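Local coordinates for protein microbial serine proteinases; subtilisin (Bacillus subtilis, PDB 2GKO) that catalyses the hydrolysis of peptide bonds as a calcium-loaded, cold-adapted serine protease of the subtilisin family, at residues R212-Y217 / D297-G302; N46-C51 / A96-Y101; A151-Y156 / L182-A187. One frame throughout, in Å; residues are numbered along the deposited sequence.

Contact 1 (R212-Y217 / D297-G302); sequences RTAGDY and DDIASG. With CA (calcium ion), chain C; CA (calcium ion), chain D.
The first torsions of Asp297 and Tyr217 help bring their side chains together. Asp297 holds CG anti to its backbone N (chi1 170°), which carries the carboxylate to the backbone of 215-217. Tyr217 holds CG beside its own backbone N (chi1 -76°), which turns its ring back over Asp297. Asp297 CB stands 3.7 Å from the centroid of the Tyr217 ring, almost exactly over the centre of the face. This is a CH-pi contact. The two side chains slide past each other in opposite directions, with the carboxylate tilted 43° to the ring.

Asp297 OD1 is the polar hub. Tyr217 N donates to Asp297 OD1 at 2.9 Å, from the anti side and somewhat out of the carboxylate plane. Gly215 N adds a weak bond to Asp297 OD1 at 3.2 Å. A water donates to Asp297 OD1 at 2.6 Å, and the same water binds a calcium ion together with Thr213 O and Asp216 OD1. Asp297 is therefore a second-shell residue of that site. The Asp216 carboxylate lies beside that of Asp297, pointing the same way and nearly coplanar, with Asp216 OD1 3.6 Å from Asp297 OD1. The calcium ion and the N-H groups probably ease the repulsion between the two acids.

Another water links Gly215 O to Asp297 N. Gly215 CA makes a CA-H...O contact of 3.1 Å with Asp297 O. Ala214 CB packs on Ile299 CG2 at 3.5 Å.

Asp298 starts its side chain away from 212-217. Its OD2 binds a second calcium ion at 2.3 Å, while its OD1 accepts from Ser301 N, which makes an Asx motif, and also from Ser301 OG. Val218, Gln220 and Asp223 complete the first site. Two calcium-binding loops of the subtilase fold are thus joined side by side through Asp297.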
loop_
_atom_site.group_PDB
_atom_site.type_symbol
_atom_site.label_atom_id
_atom_site.label_comp_id
_atom_site.label_asym_id
_atom_site.label_seq_id
_atom_site.Cartn_x
_atom_site.Cartn_y
_atom_site.Cartn_z
ATOM N N ARG A 212 -9.006 7.166 -21.972
ATOM C CA ARG A 212 -8.297 6.994 -23.247
ATOM C C ARG A 212 -7.136 5.998 -23.186
ATOM O O ARG A 212 -6.649 5.579 -24.235
ATOM C CB ARG A 212 -7.820 8.333 -23.838
ATOM C CG ARG A 212 -6.812 9.078 -23.054
ATOM C CD ARG A 212 -6.505 10.423 -23.660
ATOM N NE ARG A 212 -7.593 11.380 -23.449
ATOM C CZ ARG A 212 -7.685 12.545 -24.073
ATOM N NH1 ARG A 212 -8.689 13.362 -23.815
ATOM N NH2 ARG A 212 -6.775 12.907 -24.960
ATOM N N THR A 213 -6.681 5.635 -21.985
ATOM C CA THR A 213 -5.566 4.688 -21.865
ATOM C C THR A 213 -5.970 3.394 -21.195
ATOM O O THR A 213 -5.119 2.549 -20.929
ATOM C CB THR A 213 -4.387 5.304 -21.100
ATOM O OG1 THR A 213 -4.827 5.768 -19.816
ATOM C CG2 THR A 213 -3.834 6.526 -21.789
ATOM N N ALA A 214 -7.259 3.212 -20.958
ATOM C CA ALA A 214 -7.760 2.036 -20.247
ATOM C C ALA A 214 -8.061 0.885 -21.217
ATOM O O ALA A 214 -8.181 1.101 -22.411
ATOM C CB ALA A 214 -9.002 2.403 -19.459
ATOM N N GLY A 215 -8.157 -0.330 -20.687
ATOM C CA GLY A 215 -8.637 -1.479 -21.437
ATOM C C GLY A 215 -7.563 -2.225 -22.202
ATOM O O GLY A 215 -7.887 -3.125 -22.962
ATOM N N ASP A 216 -6.297 -1.865 -22.021
ATOM C CA ASP A 216 -5.205 -2.470 -22.803
ATOM C C ASP A 216 -4.279 -3.405 -22.005
ATOM O O ASP A 216 -3.381 -4.048 -22.578
ATOM C CB ASP A 216 -4.408 -1.401 -23.545
ATOM C CG ASP A 216 -3.749 -0.404 -22.630
ATOM O OD1 ASP A 216 -4.066 -0.413 -21.426
ATOM O OD2 ASP A 216 -2.915 0.447 -23.016
ATOM N N TYR A 217 -4.513 -3.507 -20.697
ATOM C CA TYR A 217 -3.671 -4.302 -19.815
ATOM C C TYR A 217 -2.195 -3.903 -19.930
ATOM O O TYR A 217 -1.293 -4.746 -19.829
ATOM C CB TYR A 217 -3.878 -5.797 -20.066
ATOM C CG TYR A 217 -5.166 -6.370 -19.504
ATOM C CD1 TYR A 217 -6.258 -6.626 -20.338
ATOM C CD2 TYR A 217 -5.300 -6.684 -18.153
ATOM C CE1 TYR A 217 -7.418 -7.171 -19.852
ATOM C CE2 TYR A 217 -6.465 -7.230 -17.661
ATOM C CZ TYR A 217 -7.537 -7.469 -18.518
ATOM O OH TYR A 217 -8.717 -8.034 -18.059
ATOM N N ASP A 297 -9.808 -4.729 -18.251
ATOM C CA ASP A 297 -9.026 -3.681 -17.612
ATOM C C ASP A 297 -9.860 -2.394 -17.668
ATOM O O ASP A 297 -10.170 -1.914 -18.757
ATOM C CB ASP A 297 -7.712 -3.546 -18.380
ATOM C CG ASP A 297 -6.904 -2.358 -17.977
ATOM O OD1 ASP A 297 -6.088 -1.938 -18.810
ATOM O OD2 ASP A 297 -7.029 -1.782 -16.859
ATOM N N ASP A 298 -10.233 -1.852 -16.506
ATOM C CA ASP A 298 -11.124 -0.683 -16.468
ATOM C C ASP A 298 -10.594 0.408 -15.550
ATOM O O ASP A 298 -9.654 0.203 -14.781
ATOM C CB ASP A 298 -12.562 -1.093 -16.131
ATOM C CG ASP A 298 -12.681 -1.762 -14.797
ATOM O OD1 ASP A 298 -12.398 -1.084 -13.796
ATOM O OD2 ASP A 298 -13.071 -2.932 -14.620
ATOM N N ILE A 299 -11.182 1.592 -15.656
ATOM C CA ILE A 299 -10.661 2.753 -14.930
ATOM C C ILE A 299 -10.981 2.721 -13.436
ATOM O O ILE A 299 -10.369 3.459 -12.661
ATOM C CB ILE A 299 -11.159 4.103 -15.529
ATOM C CG1 ILE A 299 -12.682 4.217 -15.432
ATOM C CG2 ILE A 299 -10.657 4.274 -16.957
ATOM C CD1 ILE A 299 -13.209 5.546 -15.918
ATOM N N ALA A 300 -11.935 1.897 -13.034
ATOM C CA ALA A 300 -12.308 1.776 -11.629
ATOM C C ALA A 300 -11.368 0.876 -10.847
ATOM O O ALA A 300 -10.996 1.185 -9.718
ATOM C CB ALA A 300 -13.702 1.264 -11.505
ATOM N N SER A 301 -10.976 -0.227 -11.472
ATOM C CA SER A 301 -10.316 -1.321 -10.779
ATOM C C SER A 301 -9.001 -1.772 -11.417
ATOM O O SER A 301 -8.365 -2.674 -10.894
ATOM C CB SER A 301 -11.275 -2.499 -10.674
ATOM O OG SER A 301 -11.632 -2.983 -11.963
ATOM N N GLY A 302 -8.576 -1.123 -12.501
ATOM C CA GLY A 302 -7.431 -1.574 -13.263
ATOM C C GLY A 302 -7.628 -3.022 -13.713
ATOM O O GLY A 302 -8.720 -3.398 -14.157
HETATM CA CA CA C . -3.390 1.427 -20.048
HETATM CA CA CA D . -12.774 -5.220 -14.794
HETATM O O HOH W 1 -9.619 -4.932 -21.132
HETATM O O HOH W 2 -4.662 0.244 -18.371
HETATM O O HOH W 3 -10.864 -5.156 -13.284
#

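Contact 2 (N46-C51 / A96-Y101); sequences NNVEQC and ADLWAY. With CA (calcium ion), chain B.
A calcium site sits at the start of two neighbouring strands, where Glu49 and Asp97 each supply a carboxylate, one from each strand. Glu49 binds the calcium ion through both oxygens, with OE2 the longer bond at 2.7 Å. Asp97 binds it through OD2 at 2.2 Å. The two carboxylate planes are 63° apart. Glu49 OE2 and Asp97 OD2 come within 3.0 Å of each other, a closeness that the shared metal probably makes tolerable. Three waters and Asn29 complete the shell.

Glu49 has a second task. Its CG is anti to the backbone N (chi1 -168°) and the chain runs on extended, which lays it alongside the Trp99 side chain. Trp99 NE1 donates to Glu49 OE1 at 2.9 Å. The bond is nearly straight, lies close to the indole plane and meets the oxygen on its anti side. Together with the two metal bonds it probably helps to fix the rotation of the carboxylate.

The strands belong to the central, mainly parallel sheet of the subtilase fold, in which 97-102 lies between 48-53 and 29-34. Their segments run parallel at 20°. A beta bulge shifts the register: Leu98 O accepts from both Glu49 N and Gln50 N, at 2.9 Å from the former. Before the bulge Leu98 N donates to Asn47 O, and after it Ala100 N donates to Gln50 O.

Gln50 lies over the indole. Its CG is 3.7 Å from the centroid of the Trp99 five-membered ring, a CH-pi contact, and its amide is stacked nearly parallel to the ring. On the Gln50 and Trp99 face, helix 112-129 packs against Trp99 and also touches Tyr101. Val48 and Leu98 share the other face of the sheet, with Val48 CG2 4.2 Å from Leu98 CD2. Cys51 also faces that way and forms a disulfide with Cys65.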
loop_
_atom_site.group_PDB
_atom_site.type_symbol
_atom_site.label_atom_id
_atom_site.label_comp_id
_atom_site.label_asym_id
_atom_site.label_seq_id
_atom_site.Cartn_x
_atom_site.Cartn_y
_atom_site.Cartn_z
ATOM N N ASN A 46 7.606 -6.211 16.743
ATOM C CA ASN A 46 8.559 -7.234 16.382
ATOM C C ASN A 46 9.012 -7.168 14.927
ATOM O O ASN A 46 10.002 -7.805 14.560
ATOM C CB ASN A 46 7.973 -8.605 16.666
ATOM C CG ASN A 46 8.746 -9.350 17.742
ATOM O OD1 ASN A 46 8.994 -8.834 18.844
ATOM N ND2 ASN A 46 9.105 -10.578 17.433
ATOM N N ASN A 47 8.260 -6.448 14.089
ATOM C CA ASN A 47 8.634 -6.254 12.697
ATOM C C ASN A 47 9.359 -4.934 12.443
ATOM O O ASN A 47 9.822 -4.692 11.339
ATOM C CB ASN A 47 7.433 -6.381 11.768
ATOM C CG ASN A 47 7.042 -7.827 11.548
ATOM O OD1 ASN A 47 7.892 -8.711 11.645
ATOM N ND2 ASN A 47 5.778 -8.073 11.219
ATOM N N VAL A 48 9.467 -4.100 13.458
ATOM C CA VAL A 48 10.128 -2.803 13.263
ATOM C C VAL A 48 11.628 -3.013 13.005
ATOM O O VAL A 48 12.344 -3.606 13.819
ATOM C CB VAL A 48 9.937 -1.876 14.457
ATOM C CG1 VAL A 48 10.761 -0.623 14.285
ATOM C CG2 VAL A 48 8.469 -1.520 14.631
ATOM N N GLU A 49 12.101 -2.494 11.881
ATOM C CA GLU A 49 13.514 -2.538 11.553
ATOM C C GLU A 49 14.139 -1.147 11.452
ATOM O O GLU A 49 15.205 -0.917 12.017
ATOM C CB GLU A 49 13.715 -3.302 10.256
ATOM C CG GLU A 49 15.167 -3.645 9.996
ATOM C CD GLU A 49 15.256 -4.643 8.883
ATOM O OE1 GLU A 49 15.131 -4.232 7.747
ATOM O OE2 GLU A 49 15.392 -5.865 9.141
ATOM N N GLN A 50 13.481 -0.247 10.718
ATOM C CA GLN A 50 13.892 1.143 10.585
ATOM C C GLN A 50 12.796 2.080 11.044
ATOM O O GLN A 50 11.604 1.749 10.964
ATOM C CB GLN A 50 14.284 1.480 9.141
ATOM C CG GLN A 50 15.488 0.652 8.674
ATOM C CD GLN A 50 16.186 1.220 7.446
ATOM O OE1 GLN A 50 17.085 0.561 6.876
ATOM N NE2 GLN A 50 15.780 2.396 7.021
ATOM N N CYS A 51 13.200 3.222 11.562
ATOM C CA CYS A 51 12.296 4.205 12.127
ATOM C C CYS A 51 12.999 5.553 11.978
ATOM O O CYS A 51 13.938 5.839 12.708
ATOM C CB CYS A 51 11.998 3.871 13.591
ATOM S SG CYS A 51 11.123 5.097 14.544
ATOM N N ALA A 96 7.292 -9.686 7.062
ATOM C CA ALA A 96 8.043 -8.577 6.467
ATOM C C ALA A 96 8.684 -7.653 7.518
ATOM O O ALA A 96 8.310 -7.636 8.697
ATOM C CB ALA A 96 7.154 -7.788 5.515
ATOM N N ASP A 97 9.679 -6.889 7.072
ATOM C CA ASP A 97 10.375 -5.949 7.930
ATOM C C ASP A 97 9.777 -4.576 7.682
ATOM O O ASP A 97 9.681 -4.152 6.537
ATOM C CB ASP A 97 11.846 -5.887 7.560
ATOM C CG ASP A 97 12.573 -7.209 7.680
ATOM O OD1 ASP A 97 12.077 -8.140 8.357
ATOM O OD2 ASP A 97 13.690 -7.375 7.139
ATOM N N LEU A 98 9.411 -3.875 8.741
ATOM C CA LEU A 98 8.840 -2.536 8.617
ATOM C C LEU A 98 9.918 -1.464 8.667
ATOM O O LEU A 98 10.714 -1.421 9.603
ATOM C CB LEU A 98 7.832 -2.273 9.748
ATOM C CG LEU A 98 7.225 -0.879 9.844
ATOM C CD1 LEU A 98 6.463 -0.533 8.547
ATOM C CD2 LEU A 98 6.356 -0.814 11.066
ATOM N N TRP A 99 9.925 -0.599 7.653
ATOM C CA TRP A 99 10.702 0.642 7.661
ATOM C C TRP A 99 9.690 1.765 7.759
ATOM O O TRP A 99 8.993 2.072 6.790
ATOM C CB TRP A 99 11.523 0.820 6.387
ATOM C CG TRP A 99 12.595 -0.169 6.192
ATOM C CD1 TRP A 99 12.851 -1.292 6.950
ATOM C CD2 TRP A 99 13.560 -0.174 5.146
ATOM N NE1 TRP A 99 13.932 -1.970 6.443
ATOM C CE2 TRP A 99 14.382 -1.315 5.326
ATOM C CE3 TRP A 99 13.821 0.678 4.066
ATOM C CZ2 TRP A 99 15.448 -1.619 4.462
ATOM C CZ3 TRP A 99 14.875 0.374 3.215
ATOM C CH2 TRP A 99 15.680 -0.748 3.427
ATOM N N ALA A 100 9.571 2.321 8.957
ATOM C CA ALA A 100 8.589 3.350 9.264
ATOM C C ALA A 100 9.278 4.678 8.989
ATOM O O ALA A 100 10.145 5.102 9.763
ATOM C CB ALA A 100 8.128 3.244 10.730
ATOM N N TYR A 101 8.924 5.305 7.861
ATOM C CA TYR A 101 9.501 6.593 7.448
ATOM C C TYR A 101 8.423 7.674 7.591
ATOM O O TYR A 101 7.421 7.668 6.857
ATOM C CB TYR A 101 9.975 6.513 5.997
ATOM C CG TYR A 101 11.273 5.771 5.755
ATOM C CD1 TYR A 101 11.890 4.991 6.747
ATOM C CD2 TYR A 101 11.889 5.835 4.494
ATOM C CE1 TYR A 101 13.092 4.283 6.483
ATOM C CE2 TYR A 101 13.080 5.176 4.229
ATOM C CZ TYR A 101 13.687 4.394 5.221
ATOM O OH TYR A 101 14.849 3.736 4.903
HETATM CA CA CA B . 15.243 -6.051 6.425
HETATM O O HOH W 4 16.913 -7.199 7.499
HETATM O O HOH W 5 16.991 -4.815 5.518
HETATM O O HOH W 6 15.598 -7.439 4.796
#

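Contact 3 (A151-Y156 / L182-A187); sequences AVDYAY and LVNAVA. With NA (sodium ion), chain F.
Asn184 reaches from a type I beta turn, Leu182 to Ala185, to helix 146-157, the helix of the beta-alpha-beta unit between strands 133-137 and 161-165. Its CB lies over the face of the Tyr156 ring, 4.0 Å from the centroid, in a CH-pi contact. CG continues across the ring near Tyr156 CD1. The amide is stacked on the ring, the planes only 10° apart. Asn184 OD1 lies above the rim, 3.4 Å from Tyr156 CE1. Asn184 ND2 turns to the helix and donates to Asp153 OD1 at 3.0 Å, from above the carboxylate plane.

Tyr156 presents this face with its CG anti to the backbone N (chi1 -165°), and its hydroxyl is hydrogen-bonded to Arg275. An alanine at Tyr156 would probably leave the Asn184 amide without its stacking surface and Arg275 without that hydroxyl. One helical turn earlier, Val152 CG2 packs on Leu182 CD1 at 4.0 Å.

The turn also holds a sodium ion through Leu182 O and Ala185 O, with Gly180 adding a further ligand. A water ties the same turn to the helix, donating to Asp153 OD1 at 2.7 Å and accepting from Asn184 N at 3.1 Å.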
loop_
_atom_site.group_PDB
_atom_site.type_symbol
_atom_site.label_atom_id
_atom_site.label_comp_id
_atom_site.label_asym_id
_atom_site.label_seq_id
_atom_site.Cartn_x
_atom_site.Cartn_y
_atom_site.Cartn_z
ATOM N N ALA A 151 11.867 11.381 -7.505
ATOM C CA ALA A 151 12.273 10.474 -6.437
ATOM C C ALA A 151 11.732 9.076 -6.700
ATOM O O ALA A 151 12.459 8.098 -6.573
ATOM C CB ALA A 151 11.810 11.003 -5.096
ATOM N N VAL A 152 10.469 8.978 -7.118
ATOM C CA VAL A 152 9.861 7.691 -7.482
ATOM C C VAL A 152 10.635 7.012 -8.598
ATOM O O VAL A 152 10.951 5.828 -8.518
ATOM C CB VAL A 152 8.365 7.846 -7.861
ATOM C CG1 VAL A 152 7.811 6.618 -8.564
ATOM C CG2 VAL A 152 7.538 8.164 -6.614
ATOM N N ASP A 153 10.954 7.781 -9.633
ATOM C CA ASP A 153 11.695 7.233 -10.754
ATOM C C ASP A 153 13.093 6.770 -10.334
ATOM O O ASP A 153 13.548 5.716 -10.773
ATOM C CB ASP A 153 11.792 8.277 -11.876
ATOM C CG ASP A 153 10.429 8.624 -12.485
ATOM O OD1 ASP A 153 9.519 7.762 -12.459
ATOM O OD2 ASP A 153 10.215 9.749 -13.025
ATOM N N TYR A 154 13.749 7.556 -9.496
ATOM C CA TYR A 154 15.068 7.235 -8.954
ATOM C C TYR A 154 15.040 5.910 -8.199
ATOM O O TYR A 154 15.850 5.010 -8.437
ATOM C CB TYR A 154 15.494 8.367 -8.041
ATOM C CG TYR A 154 16.787 8.182 -7.281
ATOM C CD1 TYR A 154 18.006 8.529 -7.843
ATOM C CD2 TYR A 154 16.780 7.710 -5.965
ATOM C CE1 TYR A 154 19.183 8.379 -7.137
ATOM C CE2 TYR A 154 17.957 7.578 -5.237
ATOM C CZ TYR A 154 19.155 7.903 -5.834
ATOM O OH TYR A 154 20.323 7.778 -5.135
ATOM N N ALA A 155 14.086 5.795 -7.284
ATOM C CA ALA A 155 13.955 4.562 -6.503
ATOM C C ALA A 155 13.596 3.349 -7.349
ATOM O O ALA A 155 14.140 2.275 -7.147
ATOM C CB ALA A 155 12.926 4.763 -5.383
ATOM N N TYR A 156 12.691 3.517 -8.310
ATOM C CA TYR A 156 12.270 2.440 -9.186
ATOM C C TYR A 156 13.431 1.929 -10.019
ATOM O O TYR A 156 13.617 0.748 -10.134
ATOM C CB TYR A 156 11.145 2.907 -10.091
ATOM C CG TYR A 156 10.400 1.809 -10.787
ATOM C CD1 TYR A 156 10.728 1.432 -12.069
ATOM C CD2 TYR A 156 9.347 1.147 -10.166
ATOM C CE1 TYR A 156 10.027 0.452 -12.724
ATOM C CE2 TYR A 156 8.646 0.156 -10.811
ATOM C CZ TYR A 156 8.991 -0.196 -12.092
ATOM O OH TYR A 156 8.261 -1.175 -12.726
ATOM N N LEU A 182 1.607 7.959 -11.508
ATOM C CA LEU A 182 2.924 7.829 -12.131
ATOM C C LEU A 182 3.122 6.482 -12.775
ATOM O O LEU A 182 2.650 5.464 -12.280
ATOM C CB LEU A 182 4.029 8.057 -11.122
ATOM C CG LEU A 182 4.049 9.430 -10.507
ATOM C CD1 LEU A 182 5.124 9.500 -9.457
ATOM C CD2 LEU A 182 4.234 10.505 -11.593
ATOM N N VAL A 183 3.844 6.455 -13.881
ATOM C CA VAL A 183 4.035 5.202 -14.576
ATOM C C VAL A 183 4.828 4.179 -13.736
ATOM O O VAL A 183 4.637 2.983 -13.883
ATOM C CB VAL A 183 4.654 5.423 -15.996
ATOM C CG1 VAL A 183 6.150 5.704 -15.905
ATOM C CG2 VAL A 183 4.364 4.235 -16.877
ATOM N N ASN A 184 5.692 4.671 -12.848
ATOM C CA ASN A 184 6.503 3.810 -11.982
ATOM C C ASN A 184 5.939 3.626 -10.577
ATOM O O ASN A 184 6.650 3.167 -9.694
ATOM C CB ASN A 184 7.947 4.322 -11.933
ATOM C CG ASN A 184 8.674 4.114 -13.259
ATOM O OD1 ASN A 184 8.383 3.166 -13.983
ATOM N ND2 ASN A 184 9.607 5.012 -13.580
ATOM N N ALA A 185 4.652 3.938 -10.400
ATOM C CA ALA A 185 3.930 3.625 -9.154
ATOM C C ALA A 185 2.722 2.751 -9.444
ATOM O O ALA A 185 2.046 2.950 -10.425
ATOM C CB ALA A 185 3.502 4.899 -8.457
ATOM N N VAL A 186 2.460 1.765 -8.593
ATOM C CA VAL A 186 1.286 0.925 -8.710
ATOM C C VAL A 186 0.133 1.607 -7.987
ATOM O O VAL A 186 0.115 1.656 -6.751
ATOM C CB VAL A 186 1.549 -0.470 -8.098
ATOM C CG1 VAL A 186 0.294 -1.317 -8.071
ATOM C CG2 VAL A 186 2.656 -1.176 -8.822
ATOM N N ALA A 187 -0.831 2.121 -8.745
ATOM C CA ALA A 187 -1.990 2.777 -8.161
ATOM C C ALA A 187 -3.012 1.734 -7.776
ATOM O O ALA A 187 -3.470 0.973 -8.620
ATOM C CB ALA A 187 -2.610 3.764 -9.126
HETATM NA NA NA F . 0.702 4.377 -11.616
HETATM O O HOH W 7 6.889 7.568 -12.996
HETATM O O HOH W 8 -0.669 2.446 -11.684
HETATM O O HOH W 9 -0.472 4.936 -13.592
#

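Overall arrangement
The order along the chain is contact 2, contact 3, contact 1, each closing before the next opens. Contacts 2 and 3 reach the same central sheet, contact 2 through strands 48-53 and 97-102 and contact 3 through the turn leading into strand 186-192. Their centres are 21 Å apart. Contact 1 joins two loops, with its centre 19 Å from that of contact 3 and 34 Å from that of contact 2, on the opposite side of the chain's centre. No two contacts touch. Each includes metal ligands, so calcium and sodium ions are spread across one subtilase fold, consistent with metal binding that steadies widely separated loops and strand ends.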